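Suppressor protein MPT5 (Saccharomyces cerevisiae, PDB 5BZ1) binds the 3'-UTRs of target mRNAs through its Pumilio repeats, the part crystallised here with RNA, and regulates their expression post-transcriptionally. Local coordinates at residues 97-102 with 142-147; 321-326 with 386-391; 220-225 with 230-235. All coordinates share one frame; numbering follows the deposited sequence.

Interaction 1: 97-102 with 142-147. With nucleotides of chain B.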
loop_
_atom_site.group_PDB
_atom_site.type_symbol
_atom_site.label_atom_id
_atom_site.label_comp_id
_atom_site.label_asym_id
_atom_site.label_seq_id
_atom_site.Cartn_x
_atom_site.Cartn_y
_atom_site.Cartn_z
ATOM N N TYR A 97 -5.722 23.132 -3.007
ATOM C CA TYR A 97 -4.635 23.897 -3.599
ATOM C C TYR A 97 -3.355 23.674 -2.798
ATOM O O TYR A 97 -2.270 23.543 -3.368
ATOM C CB TYR A 97 -4.998 25.384 -3.650
ATOM C CG TYR A 97 -6.302 25.645 -4.370
ATOM C CD1 TYR A 97 -6.444 25.326 -5.712
ATOM C CD2 TYR A 97 -7.391 26.194 -3.708
ATOM C CE1 TYR A 97 -7.631 25.547 -6.379
ATOM C CE2 TYR A 97 -8.583 26.422 -4.369
ATOM C CZ TYR A 97 -8.696 26.097 -5.702
ATOM O OH TYR A 97 -9.877 26.318 -6.367
ATOM N N GLY A 98 -3.496 23.618 -1.476
ATOM C CA GLY A 98 -2.361 23.418 -0.591
ATOM C C GLY A 98 -1.588 22.139 -0.865
ATOM O O GLY A 98 -0.355 22.140 -0.846
ATOM N N THR A 99 -2.308 21.050 -1.126
ATOM C CA THR A 99 -1.668 19.764 -1.382
ATOM C C THR A 99 -0.746 19.815 -2.603
ATOM O O THR A 99 0.299 19.174 -2.610
ATOM C CB THR A 99 -2.699 18.611 -1.515
ATOM O OG1 THR A 99 -2.018 17.354 -1.601
ATOM C CG2 THR A 99 -3.583 18.789 -2.750
ATOM N N ARG A 100 -1.122 20.591 -3.619
ATOM C CA ARG A 100 -0.302 20.722 -4.821
ATOM C C ARG A 100 0.983 21.485 -4.496
ATOM O O ARG A 100 2.072 21.106 -4.934
ATOM C CB ARG A 100 -1.069 21.448 -5.930
ATOM C CG ARG A 100 -2.450 20.871 -6.250
ATOM C CD ARG A 100 -2.369 19.468 -6.840
ATOM N NE ARG A 100 -3.681 18.996 -7.285
ATOM C CZ ARG A 100 -3.966 18.626 -8.530
ATOM N NH1 ARG A 100 -3.027 18.649 -9.466
ATOM N NH2 ARG A 100 -5.190 18.219 -8.840
ATOM N N SER A 101 0.844 22.562 -3.727
ATOM C CA SER A 101 1.985 23.351 -3.275
ATOM C C SER A 101 2.961 22.510 -2.453
ATOM O O SER A 101 4.165 22.529 -2.698
ATOM C CB SER A 101 1.508 24.540 -2.438
ATOM O OG SER A 101 0.683 25.409 -3.187
ATOM N N LEU A 102 2.433 21.771 -1.480
ATOM C CA LEU A 102 3.268 21.006 -0.557
ATOM C C LEU A 102 3.968 19.825 -1.235
ATOM O O LEU A 102 5.128 19.526 -0.926
ATOM C CB LEU A 102 2.451 20.544 0.654
ATOM C CG LEU A 102 3.246 19.933 1.807
ATOM C CD1 LEU A 102 4.435 20.816 2.128
ATOM C CD2 LEU A 102 2.372 19.765 3.038
ATOM N N ASN A 142 -3.704 12.445 1.228
ATOM C CA ASN A 142 -3.032 11.168 0.996
ATOM C C ASN A 142 -1.916 11.295 -0.041
ATOM O O ASN A 142 -0.968 10.511 -0.039
ATOM C CB ASN A 142 -4.031 10.064 0.615
ATOM C CG ASN A 142 -4.404 10.087 -0.861
ATOM O OD1 ASN A 142 -3.789 9.401 -1.680
ATOM N ND2 ASN A 142 -5.421 10.872 -1.205
ATOM N N HIS A 143 -2.022 12.295 -0.912
ATOM C CA HIS A 143 -0.988 12.540 -1.911
ATOM C C HIS A 143 0.278 13.115 -1.272
ATOM O O HIS A 143 1.396 12.825 -1.715
ATOM C CB HIS A 143 -1.506 13.476 -3.009
ATOM C CG HIS A 143 -2.648 12.913 -3.795
ATOM N ND1 HIS A 143 -2.492 11.881 -4.703
ATOM C CD2 HIS A 143 -3.962 13.232 -3.822
ATOM C CE1 HIS A 143 -3.657 11.592 -5.243
ATOM N NE2 HIS A 143 -4.573 12.400 -4.724
ATOM N N VAL A 144 0.094 13.934 -0.239
ATOM C CA VAL A 144 1.217 14.479 0.517
ATOM C C VAL A 144 1.942 13.372 1.291
ATOM O O VAL A 144 3.174 13.310 1.294
ATOM C CB VAL A 144 0.765 15.600 1.478
ATOM C CG1 VAL A 144 1.904 16.011 2.408
ATOM C CG2 VAL A 144 0.254 16.808 0.692
ATOM N N ILE A 145 1.178 12.500 1.947
ATOM C CA ILE A 145 1.771 11.378 2.674
ATOM C C ILE A 145 2.554 10.484 1.711
ATOM O O ILE A 145 3.676 10.070 2.008
ATOM C CB ILE A 145 0.713 10.539 3.425
ATOM C CG1 ILE A 145 -0.061 11.404 4.419
ATOM C CG2 ILE A 145 1.374 9.368 4.147
ATOM C CD1 ILE A 145 0.824 12.079 5.464
ATOM N N GLN A 146 1.966 10.199 0.552
ATOM C CA GLN A 146 2.632 9.368 -0.447
ATOM C C GLN A 146 3.908 10.023 -0.971
ATOM O O GLN A 146 4.899 9.343 -1.232
ATOM C CB GLN A 146 1.687 9.033 -1.606
ATOM C CG GLN A 146 0.583 8.039 -1.249
ATOM C CD GLN A 146 -0.250 7.632 -2.450
ATOM O OE1 GLN A 146 0.279 7.146 -3.449
ATOM N NE2 GLN A 146 -1.561 7.831 -2.357
ATOM N N LYS A 147 3.881 11.344 -1.126
ATOM C CA LYS A 147 5.059 12.067 -1.583
ATOM C C LYS A 147 6.190 11.944 -0.556
ATOM O O LYS A 147 7.341 11.712 -0.925
ATOM C CB LYS A 147 4.721 13.537 -1.861
ATOM C CG LYS A 147 5.856 14.338 -2.470
ATOM C CD LYS A 147 6.242 13.841 -3.861
ATOM C CE LYS A 147 5.201 14.212 -4.908
ATOM N NZ LYS A 147 5.659 13.909 -6.297
ATOM P P U B 7 -10.477 12.648 -7.966
ATOM O OP1 U B 7 -11.148 13.621 -7.060
ATOM O OP2 U B 7 -11.279 11.996 -9.035
ATOM O "O5'" U B 7 -9.221 13.376 -8.634
ATOM C "C5'" U B 7 -9.392 14.410 -9.601
ATOM C "C4'" U B 7 -8.194 14.543 -10.516
ATOM O "O4'" U B 7 -7.165 15.339 -9.863
ATOM C "C3'" U B 7 -7.523 13.227 -10.922
ATOM O "O3'" U B 7 -7.007 13.349 -12.253
ATOM C "C2'" U B 7 -6.356 13.142 -9.941
ATOM O "O2'" U B 7 -5.286 12.323 -10.360
ATOM C "C1'" U B 7 -5.952 14.610 -9.838
ATOM N N1 U B 7 -5.209 14.969 -8.621
ATOM C C2 U B 7 -3.839 15.151 -8.744
ATOM O O2 U B 7 -3.243 15.003 -9.799
ATOM N N3 U B 7 -3.182 15.498 -7.587
ATOM C C4 U B 7 -3.750 15.691 -6.345
ATOM O O4 U B 7 -3.021 16.005 -5.401
ATOM C C5 U B 7 -5.173 15.496 -6.303
ATOM C C6 U B 7 -5.842 15.154 -7.414
ATOM P P U B 6 -8.844 6.781 -10.199
ATOM O OP1 U B 6 -10.164 6.239 -10.622
ATOM O OP2 U B 6 -7.864 7.228 -11.231
ATOM O "O5'" U B 6 -9.079 8.002 -9.201
ATOM C "C5'" U B 6 -10.112 7.968 -8.220
ATOM C "C4'" U B 6 -9.951 9.070 -7.200
ATOM O "O4'" U B 6 -9.168 8.580 -6.076
ATOM C "C3'" U B 6 -9.242 10.332 -7.699
ATOM O "O3'" U B 6 -9.820 11.478 -7.072
ATOM C "C2'" U B 6 -7.816 10.140 -7.188
ATOM O "O2'" U B 6 -7.081 11.337 -7.019
ATOM C "C1'" U B 6 -8.064 9.440 -5.857
ATOM N N1 U B 6 -6.926 8.646 -5.365
ATOM C C2 U B 6 -6.239 9.148 -4.272
ATOM O O2 U B 6 -6.553 10.197 -3.735
ATOM N N3 U B 6 -5.173 8.388 -3.837
ATOM C C4 U B 6 -4.741 7.192 -4.379
ATOM O O4 U B 6 -3.767 6.618 -3.882
ATOM C C5 U B 6 -5.510 6.742 -5.506
ATOM C C6 U B 6 -6.552 7.461 -5.955
ATOM P P U B 9 -5.647 19.096 -12.748
ATOM O OP1 U B 9 -4.242 19.384 -13.141
ATOM O OP2 U B 9 -5.924 18.068 -11.716
ATOM O "O5'" U B 9 -6.306 20.467 -12.276
ATOM C "C5'" U B 9 -7.617 20.520 -11.729
ATOM C "C4'" U B 9 -7.799 21.774 -10.916
ATOM O "O4'" U B 9 -6.927 21.719 -9.760
ATOM C "C3'" U B 9 -7.409 23.059 -11.629
ATOM O "O3'" U B 9 -8.467 23.569 -12.423
ATOM C "C2'" U B 9 -6.998 23.983 -10.486
ATOM O "O2'" U B 9 -8.133 24.607 -9.899
ATOM C "C1'" U B 9 -6.405 22.997 -9.478
ATOM N N1 U B 9 -4.925 22.922 -9.531
ATOM C C2 U B 9 -4.199 23.891 -8.855
ATOM O O2 U B 9 -4.724 24.808 -8.248
ATOM N N3 U B 9 -2.831 23.759 -8.927
ATOM C C4 U B 9 -2.135 22.768 -9.586
ATOM O O4 U B 9 -0.902 22.786 -9.562
ATOM C C5 U B 9 -2.956 21.797 -10.251
ATOM C C6 U B 9 -4.290 21.896 -10.199
#
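T99 and V144 lie alongside each other, pointing opposite ways, with OG1 of T99 3.3 Å from CG2 of V144. The T99 chi1 of -173° sets OG1 anti to the backbone N, where Q103 NE2 and N140 O hydrogen-bond it, and leaves CG2 near O4 of U7 of chain B. Three residues on, L102 CD2 packs against V144 CG1 at 3.8 Å, the two side chains crossing at about a right angle. These contacts join Pumilio repeats 3 and 4 of the PUF scaffold. The two helix segments run side by side, 11° apart, as in the RNA-facing helices of successive PUF repeats. R100 starts away from the other helix and reaches between the bases of U7 and U9 of chain B. Its CB and CG lie against U9; the chain then bends at chi2, so that CD faces O4 of U7 and NE approaches C4 of the same base at 3.4 Å. CZ lies over U7 N3, while NH1 touches U9 C5 with the opposite face of the guanidinium. NH2, at the tip, donates to OP2 of U9 over 3.0 Å, the acceptor in the guanidinium plane. An alanine here is likely to leave U7 without the guanidinium that covers that face and the U9 phosphate without this cationic mate. H143 covers the other side of U7, C4 of the base standing 3.5 Å above the imidazole plane. N142 and Q146 read U6 of chain B: its N3 donates almost straight (178°) to N142 OD1 over 2.8 Å, N142 ND2 donates to O2, and Q146 NE2 to O4.

Interaction 2: 321-326 with 386-391; sequences ALQTLL and KKIKLK. With nucleotides of chain B.
K387 and Q323 converge on a single oxygen, O4 of U1 of chain B, each donating to it over 2.9 Å, from K387 NZ and from Q323 NE2. The lysine reaches the base by a bend at chi3 (60°), which lays CD close to O4 and CE 3.5 Å from OE1 of Q323, the two side chains being roughly perpendicular. Next in sequence, I388 gives an apolar floor to the same glutamine: its CG1 lies 3.8 Å from CG of Q323, and its side chain also packs on I313 and on T372 of helix 354-375. Helix 385-398, the last of the chain, thereby packs beside helix 318-326 of the Pumilio 8 repeat, extending the stack of nearly parallel helices on the RNA-binding face of the PUF domain; the two segments lie 16° apart, with axes 10.3 Å from each other. One turn further on, K391 runs across the backbone of Q323, its CE 3.4 Å from the carbonyl O of Q323 and its CD against CB. A bend at chi4 then brings NZ to OE1 of Q323, a hydrogen bond of 3.0 Å in which NZ lies in the plane of the carbonyl and meets one of its lone pairs. With OE1 gripped by K391 and NE2 given to the uracil, the amide is fixed in rotation, and N319 OD1 adds a weak bond to NE2. The ammonium group of K391 would be expected to polarise this amide and sharpen NE2 as a donor. At its backbone K391 meets the end of the other segment through a water, which donates to the carbonyl O of L326 and, over 2.8 Å, to the carbonyl O of K391.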
loop_
_atom_site.group_PDB
_atom_site.type_symbol
_atom_site.label_atom_id
_atom_site.label_comp_id
_atom_site.label_asym_id
_atom_site.label_seq_id
_atom_site.Cartn_x
_atom_site.Cartn_y
_atom_site.Cartn_z
ATOM N N ALA A 321 -11.274 -21.429 -4.403
ATOM C CA ALA A 321 -10.245 -21.894 -3.479
ATOM C C ALA A 321 -10.010 -23.395 -3.649
ATOM O O ALA A 321 -8.871 -23.866 -3.590
ATOM C CB ALA A 321 -10.631 -21.571 -2.048
ATOM N N LEU A 322 -11.091 -24.142 -3.859
ATOM C CA LEU A 322 -10.992 -25.582 -4.087
ATOM C C LEU A 322 -10.214 -25.880 -5.365
ATOM O O LEU A 322 -9.302 -26.710 -5.364
ATOM C CB LEU A 322 -12.381 -26.215 -4.164
ATOM C CG LEU A 322 -12.417 -27.705 -4.518
ATOM C CD1 LEU A 322 -11.749 -28.539 -3.440
ATOM C CD2 LEU A 322 -13.844 -28.183 -4.747
ATOM N N GLN A 323 -10.579 -25.198 -6.450
ATOM C CA GLN A 323 -9.908 -25.368 -7.736
ATOM C C GLN A 323 -8.418 -25.031 -7.671
ATOM O O GLN A 323 -7.597 -25.681 -8.320
ATOM C CB GLN A 323 -10.590 -24.521 -8.817
ATOM C CG GLN A 323 -11.921 -25.082 -9.314
ATOM C CD GLN A 323 -12.506 -24.265 -10.446
ATOM O OE1 GLN A 323 -11.935 -24.194 -11.536
ATOM N NE2 GLN A 323 -13.647 -23.634 -10.191
ATOM N N THR A 324 -8.075 -24.014 -6.888
ATOM C CA THR A 324 -6.679 -23.630 -6.713
ATOM C C THR A 324 -5.891 -24.748 -6.023
ATOM O O THR A 324 -4.763 -25.054 -6.411
ATOM C CB THR A 324 -6.559 -22.319 -5.920
ATOM O OG1 THR A 324 -7.012 -21.230 -6.734
ATOM C CG2 THR A 324 -5.117 -22.066 -5.494
ATOM N N LEU A 325 -6.502 -25.370 -5.019
ATOM C CA LEU A 325 -5.857 -26.460 -4.294
ATOM C C LEU A 325 -5.736 -27.717 -5.160
ATOM O O LEU A 325 -4.807 -28.506 -4.988
ATOM C CB LEU A 325 -6.628 -26.778 -3.007
ATOM C CG LEU A 325 -5.987 -27.790 -2.051
ATOM C CD1 LEU A 325 -4.728 -27.207 -1.431
ATOM C CD2 LEU A 325 -6.958 -28.233 -0.967
ATOM N N LEU A 326 -6.672 -27.888 -6.092
ATOM C CA LEU A 326 -6.739 -29.095 -6.920
ATOM C C LEU A 326 -5.873 -29.022 -8.178
ATOM O O LEU A 326 -5.596 -30.046 -8.807
ATOM C CB LEU A 326 -8.190 -29.395 -7.317
ATOM C CG LEU A 326 -9.162 -29.873 -6.239
ATOM C CD1 LEU A 326 -10.556 -30.083 -6.806
ATOM C CD2 LEU A 326 -8.662 -31.154 -5.620
ATOM N N LYS A 386 -17.450 -28.148 -15.519
ATOM C CA LYS A 386 -16.489 -28.592 -16.526
ATOM C C LYS A 386 -15.050 -28.214 -16.171
ATOM O O LYS A 386 -14.112 -28.937 -16.515
ATOM C CB LYS A 386 -16.857 -28.036 -17.907
ATOM C CG LYS A 386 -16.861 -26.510 -17.984
ATOM C CD LYS A 386 -17.272 -26.015 -19.369
ATOM C CE LYS A 386 -17.508 -24.510 -19.358
ATOM N NZ LYS A 386 -18.045 -24.011 -20.657
ATOM N N LYS A 387 -14.881 -27.083 -15.487
ATOM C CA LYS A 387 -13.557 -26.638 -15.056
ATOM C C LYS A 387 -12.980 -27.588 -14.007
ATOM O O LYS A 387 -11.808 -27.963 -14.066
ATOM C CB LYS A 387 -13.621 -25.216 -14.496
ATOM C CG LYS A 387 -14.048 -24.158 -15.505
ATOM C CD LYS A 387 -13.891 -22.754 -14.928
ATOM C CE LYS A 387 -12.445 -22.473 -14.541
ATOM N NZ LYS A 387 -12.299 -21.232 -13.722
ATOM N N ILE A 388 -13.811 -27.969 -13.045
ATOM C CA ILE A 388 -13.412 -28.909 -12.003
ATOM C C ILE A 388 -13.150 -30.295 -12.602
ATOM O O ILE A 388 -12.231 -31.000 -12.181
ATOM C CB ILE A 388 -14.475 -28.983 -10.886
ATOM C CG1 ILE A 388 -14.642 -27.611 -10.223
ATOM C CG2 ILE A 388 -14.110 -30.026 -9.845
ATOM C CD1 ILE A 388 -15.569 -27.606 -9.020
ATOM N N LYS A 389 -13.955 -30.676 -13.592
ATOM C CA LYS A 389 -13.765 -31.941 -14.293
ATOM C C LYS A 389 -12.428 -31.956 -15.034
ATOM O O LYS A 389 -11.725 -32.964 -15.031
ATOM C CB LYS A 389 -14.921 -32.196 -15.267
ATOM C CG LYS A 389 -14.925 -33.591 -15.894
ATOM C CD LYS A 389 -16.083 -33.767 -16.869
ATOM C CE LYS A 389 -16.007 -35.105 -17.602
ATOM N NZ LYS A 389 -16.077 -36.277 -16.685
ATOM N N LEU A 390 -12.070 -30.831 -15.652
ATOM C CA LEU A 390 -10.805 -30.725 -16.381
ATOM C C LEU A 390 -9.608 -30.891 -15.443
ATOM O O LEU A 390 -8.635 -31.566 -15.783
ATOM C CB LEU A 390 -10.716 -29.390 -17.125
ATOM C CG LEU A 390 -9.466 -29.154 -17.976
ATOM C CD1 LEU A 390 -9.314 -30.248 -19.027
ATOM C CD2 LEU A 390 -9.495 -27.774 -18.635
ATOM N N LYS A 391 -9.690 -30.277 -14.265
ATOM C CA LYS A 391 -8.637 -30.400 -13.256
ATOM C C LYS A 391 -8.489 -31.841 -12.749
ATOM O O LYS A 391 -7.373 -32.319 -12.537
ATOM C CB LYS A 391 -8.895 -29.437 -12.094
ATOM C CG LYS A 391 -8.741 -27.953 -12.471
ATOM C CD LYS A 391 -8.990 -27.039 -11.274
ATOM C CE LYS A 391 -8.542 -25.609 -11.556
ATOM N NZ LYS A 391 -9.300 -24.981 -12.671
ATOM O "O5'" U B 1 -18.349 -17.231 -15.402
ATOM C "C5'" U B 1 -19.685 -16.988 -14.985
ATOM C "C4'" U B 1 -19.806 -17.008 -13.482
ATOM O "O4'" U B 1 -19.655 -18.365 -12.992
ATOM C "C3'" U B 1 -18.755 -16.218 -12.717
ATOM O "O3'" U B 1 -19.043 -14.830 -12.669
ATOM C "C2'" U B 1 -18.755 -16.896 -11.350
ATOM O "O2'" U B 1 -19.831 -16.431 -10.548
ATOM C "C1'" U B 1 -19.029 -18.356 -11.729
ATOM N N1 U B 1 -17.790 -19.165 -11.804
ATOM C C2 U B 1 -17.367 -19.787 -10.638
ATOM O O2 U B 1 -17.968 -19.683 -9.580
ATOM N N3 U B 1 -16.214 -20.527 -10.752
ATOM C C4 U B 1 -15.457 -20.702 -11.892
ATOM O O4 U B 1 -14.443 -21.402 -11.829
ATOM C C5 U B 1 -15.961 -20.034 -13.058
ATOM C C6 U B 1 -17.084 -19.305 -12.983
HETATM O O HOH W 1 -5.505 -30.566 -11.406
#

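Interaction 3: 220-225 with 230-235; sequences QFLLDI and FYLLAE. With nucleotides of chain B.
Within the Pumilio 6 repeat, the end of helix 215-223 packs on the start of helix 229-240, and the join is made by L232 against L222 and L223. No hydrogen bond crosses this buried contact, which leucine side chains carry. L232 holds its CG anti to the backbone N (chi1 -170°), a setting that, together with chi2, brings CD2 to the other segment, where it sits 3.6 Å from CB of L222 and 3.7 Å from the carbonyl O of L222. The same methyl group lies 4.1 Å from the backbone N of L223, so it is lodged against main chain as much as side chain. L223 closes from another direction, its side chain roughly perpendicular to that of L232, with the two CD2 atoms 4.2 Å apart. The CD2 branch of L232 is thus the one that meets both leucines. This packing joins two consecutive helices of one Pumilio repeat in the alpha-helical PUF solenoid. L222 also touches L187 of helix 179-189 in the preceding repeat, as well as I202 of helix 192-204, while L233, next to L232, touches F260 and I267 of the following helix 253-273. Over the Y231 ring lies CB of L232, 4.3 Å above its centre, and the hydroxyl of Y231 bonds to S199 OG. On the RNA side of helix 215-223, far from L232, Q220 extends beyond CG to place NE2 2.9 Å from O4 of U3 of chain B, a hydrogen bond that is nearly straight at 177°, with N216 OD1 as a further, weak partner of that NE2.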
loop_
_atom_site.group_PDB
_atom_site.type_symbol
_atom_site.label_atom_id
_atom_site.label_comp_id
_atom_site.label_asym_id
_atom_site.label_seq_id
_atom_site.Cartn_x
_atom_site.Cartn_y
_atom_site.Cartn_z
ATOM N N GLN A 220 -3.016 -9.759 1.493
ATOM C CA GLN A 220 -2.364 -10.294 0.306
ATOM C C GLN A 220 -1.006 -9.633 0.058
ATOM O O GLN A 220 -0.062 -10.292 -0.375
ATOM C CB GLN A 220 -3.273 -10.141 -0.918
ATOM C CG GLN A 220 -4.527 -11.011 -0.882
ATOM C CD GLN A 220 -5.303 -10.969 -2.184
ATOM O OE1 GLN A 220 -4.863 -11.510 -3.199
ATOM N NE2 GLN A 220 -6.465 -10.321 -2.162
ATOM N N PHE A 221 -0.908 -8.338 0.342
ATOM C CA PHE A 221 0.351 -7.621 0.160
ATOM C C PHE A 221 1.430 -8.157 1.101
ATOM O O PHE A 221 2.579 -8.334 0.695
ATOM C CB PHE A 221 0.170 -6.114 0.362
ATOM C CG PHE A 221 1.324 -5.296 -0.153
ATOM C CD1 PHE A 221 1.319 -4.815 -1.455
ATOM C CD2 PHE A 221 2.423 -5.030 0.653
ATOM C CE1 PHE A 221 2.387 -4.071 -1.944
ATOM C CE2 PHE A 221 3.496 -4.286 0.172
ATOM C CZ PHE A 221 3.475 -3.807 -1.129
ATOM N N LEU A 222 1.058 -8.414 2.354
ATOM C CA LEU A 222 1.975 -9.018 3.319
ATOM C C LEU A 222 2.477 -10.375 2.834
ATOM O O LEU A 222 3.648 -10.711 3.009
ATOM C CB LEU A 222 1.304 -9.187 4.682
ATOM C CG LEU A 222 1.105 -7.960 5.566
ATOM C CD1 LEU A 222 0.741 -8.384 6.983
ATOM C CD2 LEU A 222 2.354 -7.096 5.567
ATOM N N LEU A 223 1.586 -11.147 2.220
ATOM C CA LEU A 223 1.912 -12.499 1.774
ATOM C C LEU A 223 2.943 -12.507 0.636
ATOM O O LEU A 223 3.527 -13.549 0.327
ATOM C CB LEU A 223 0.639 -13.253 1.372
ATOM C CG LEU A 223 -0.265 -13.709 2.519
ATOM C CD1 LEU A 223 -1.590 -14.272 2.006
ATOM C CD2 LEU A 223 0.448 -14.744 3.368
ATOM N N ASP A 224 3.168 -11.345 0.027
ATOM C CA ASP A 224 4.162 -11.210 -1.035
ATOM C C ASP A 224 5.524 -10.754 -0.508
ATOM O O ASP A 224 6.505 -10.716 -1.254
ATOM C CB ASP A 224 3.667 -10.245 -2.119
ATOM C CG ASP A 224 2.770 -10.920 -3.138
ATOM O OD1 ASP A 224 2.946 -12.131 -3.377
ATOM O OD2 ASP A 224 1.895 -10.235 -3.706
ATOM N N ILE A 225 5.584 -10.406 0.775
ATOM C CA ILE A 225 6.849 -10.018 1.393
ATOM C C ILE A 225 7.570 -11.247 1.958
ATOM O O ILE A 225 7.215 -11.754 3.025
ATOM C CB ILE A 225 6.647 -8.966 2.499
ATOM C CG1 ILE A 225 5.843 -7.783 1.963
ATOM C CG2 ILE A 225 7.992 -8.502 3.046
ATOM C CD1 ILE A 225 5.540 -6.722 3.001
ATOM N N PHE A 230 8.825 -16.405 7.660
ATOM C CA PHE A 230 9.212 -17.187 8.839
ATOM C C PHE A 230 8.196 -17.158 9.989
ATOM O O PHE A 230 8.212 -18.039 10.848
ATOM C CB PHE A 230 10.607 -16.776 9.337
ATOM C CG PHE A 230 10.629 -15.476 10.092
ATOM C CD1 PHE A 230 10.669 -15.469 11.481
ATOM C CD2 PHE A 230 10.613 -14.260 9.418
ATOM C CE1 PHE A 230 10.691 -14.276 12.186
ATOM C CE2 PHE A 230 10.634 -13.062 10.115
ATOM C CZ PHE A 230 10.671 -13.070 11.502
ATOM N N TYR A 231 7.314 -16.159 10.000
ATOM C CA TYR A 231 6.293 -16.066 11.044
ATOM C C TYR A 231 4.869 -15.911 10.502
ATOM O O TYR A 231 3.924 -16.427 11.095
ATOM C CB TYR A 231 6.604 -14.920 12.013
ATOM C CG TYR A 231 6.214 -13.557 11.494
ATOM C CD1 TYR A 231 5.026 -12.952 11.890
ATOM C CD2 TYR A 231 7.033 -12.876 10.610
ATOM C CE1 TYR A 231 4.670 -11.712 11.415
ATOM C CE2 TYR A 231 6.688 -11.639 10.135
ATOM C CZ TYR A 231 5.509 -11.062 10.537
ATOM O OH TYR A 231 5.180 -9.827 10.048
ATOM N N LEU A 232 4.720 -15.197 9.387
ATOM C CA LEU A 232 3.396 -14.809 8.898
ATOM C C LEU A 232 2.501 -15.990 8.515
ATOM O O LEU A 232 1.303 -15.974 8.795
ATOM C CB LEU A 232 3.508 -13.826 7.727
ATOM C CG LEU A 232 2.185 -13.187 7.297
ATOM C CD1 LEU A 232 1.550 -12.436 8.460
ATOM C CD2 LEU A 232 2.378 -12.260 6.112
ATOM N N LEU A 233 3.082 -17.002 7.877
ATOM C CA LEU A 233 2.331 -18.186 7.461
ATOM C C LEU A 233 1.667 -18.883 8.649
ATOM O O LEU A 233 0.445 -19.020 8.695
ATOM C CB LEU A 233 3.242 -19.165 6.719
ATOM C CG LEU A 233 3.751 -18.724 5.348
ATOM C CD1 LEU A 233 4.950 -19.558 4.928
ATOM C CD2 LEU A 233 2.644 -18.838 4.318
ATOM N N ALA A 234 2.480 -19.314 9.606
ATOM C CA ALA A 234 1.971 -19.960 10.811
ATOM C C ALA A 234 1.041 -19.040 11.604
ATOM O O ALA A 234 0.004 -19.476 12.099
ATOM C CB ALA A 234 3.122 -20.428 11.680
ATOM N N GLU A 235 1.423 -17.771 11.727
ATOM C CA GLU A 235 0.628 -16.797 12.472
ATOM C C GLU A 235 -0.766 -16.658 11.865
ATOM O O GLU A 235 -1.770 -16.748 12.574
ATOM C CB GLU A 235 1.325 -15.437 12.482
ATOM C CG GLU A 235 0.791 -14.467 13.516
ATOM C CD GLU A 235 1.490 -14.598 14.851
ATOM O OE1 GLU A 235 2.702 -14.904 14.857
ATOM O OE2 GLU A 235 0.831 -14.393 15.891
ATOM P P U B 3 -16.365 -9.396 -9.490
ATOM O OP1 U B 3 -17.269 -8.226 -9.338
ATOM O OP2 U B 3 -15.820 -9.703 -10.839
ATOM O "O5'" U B 3 -15.144 -9.243 -8.474
ATOM C "C5'" U B 3 -14.223 -8.170 -8.580
ATOM C "C4'" U B 3 -14.101 -7.434 -7.271
ATOM O "O4'" U B 3 -13.689 -8.339 -6.215
ATOM C "C3'" U B 3 -13.074 -6.316 -7.223
ATOM O "O3'" U B 3 -13.563 -5.126 -7.817
ATOM C "C2'" U B 3 -12.795 -6.183 -5.729
ATOM O "O2'" U B 3 -13.806 -5.412 -5.096
ATOM C "C1'" U B 3 -12.925 -7.639 -5.257
ATOM N N1 U B 3 -11.613 -8.306 -5.106
ATOM C C2 U B 3 -10.946 -8.123 -3.903
ATOM O O2 U B 3 -11.391 -7.441 -2.994
ATOM N N3 U B 3 -9.732 -8.756 -3.804
ATOM C C4 U B 3 -9.133 -9.542 -4.769
ATOM O O4 U B 3 -8.030 -10.045 -4.531
ATOM C C5 U B 3 -9.889 -9.689 -5.981
ATOM C C6 U B 3 -11.079 -9.083 -6.113
#

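All three contacts lie in the PUF domain, and one RNA strand runs past them in the direction opposite to the protein chain: interaction 2, toward the C-terminus, holds U1, the first nucleotide; interaction 3 reaches U3 through Q220; and interaction 1, in the N-terminal half, takes U6, U7 and U9. The centres of interactions 1 and 2 are 47 Å apart, on opposite sides of the chain's centre, with interaction 3 at 31 Å from the former and 25 Å from the latter. None touches another; the nearest atoms of interactions 2 and 3 are about 11 Å apart. Interactions 1 and 2 join helices distant in sequence, interaction 3 consecutive ones.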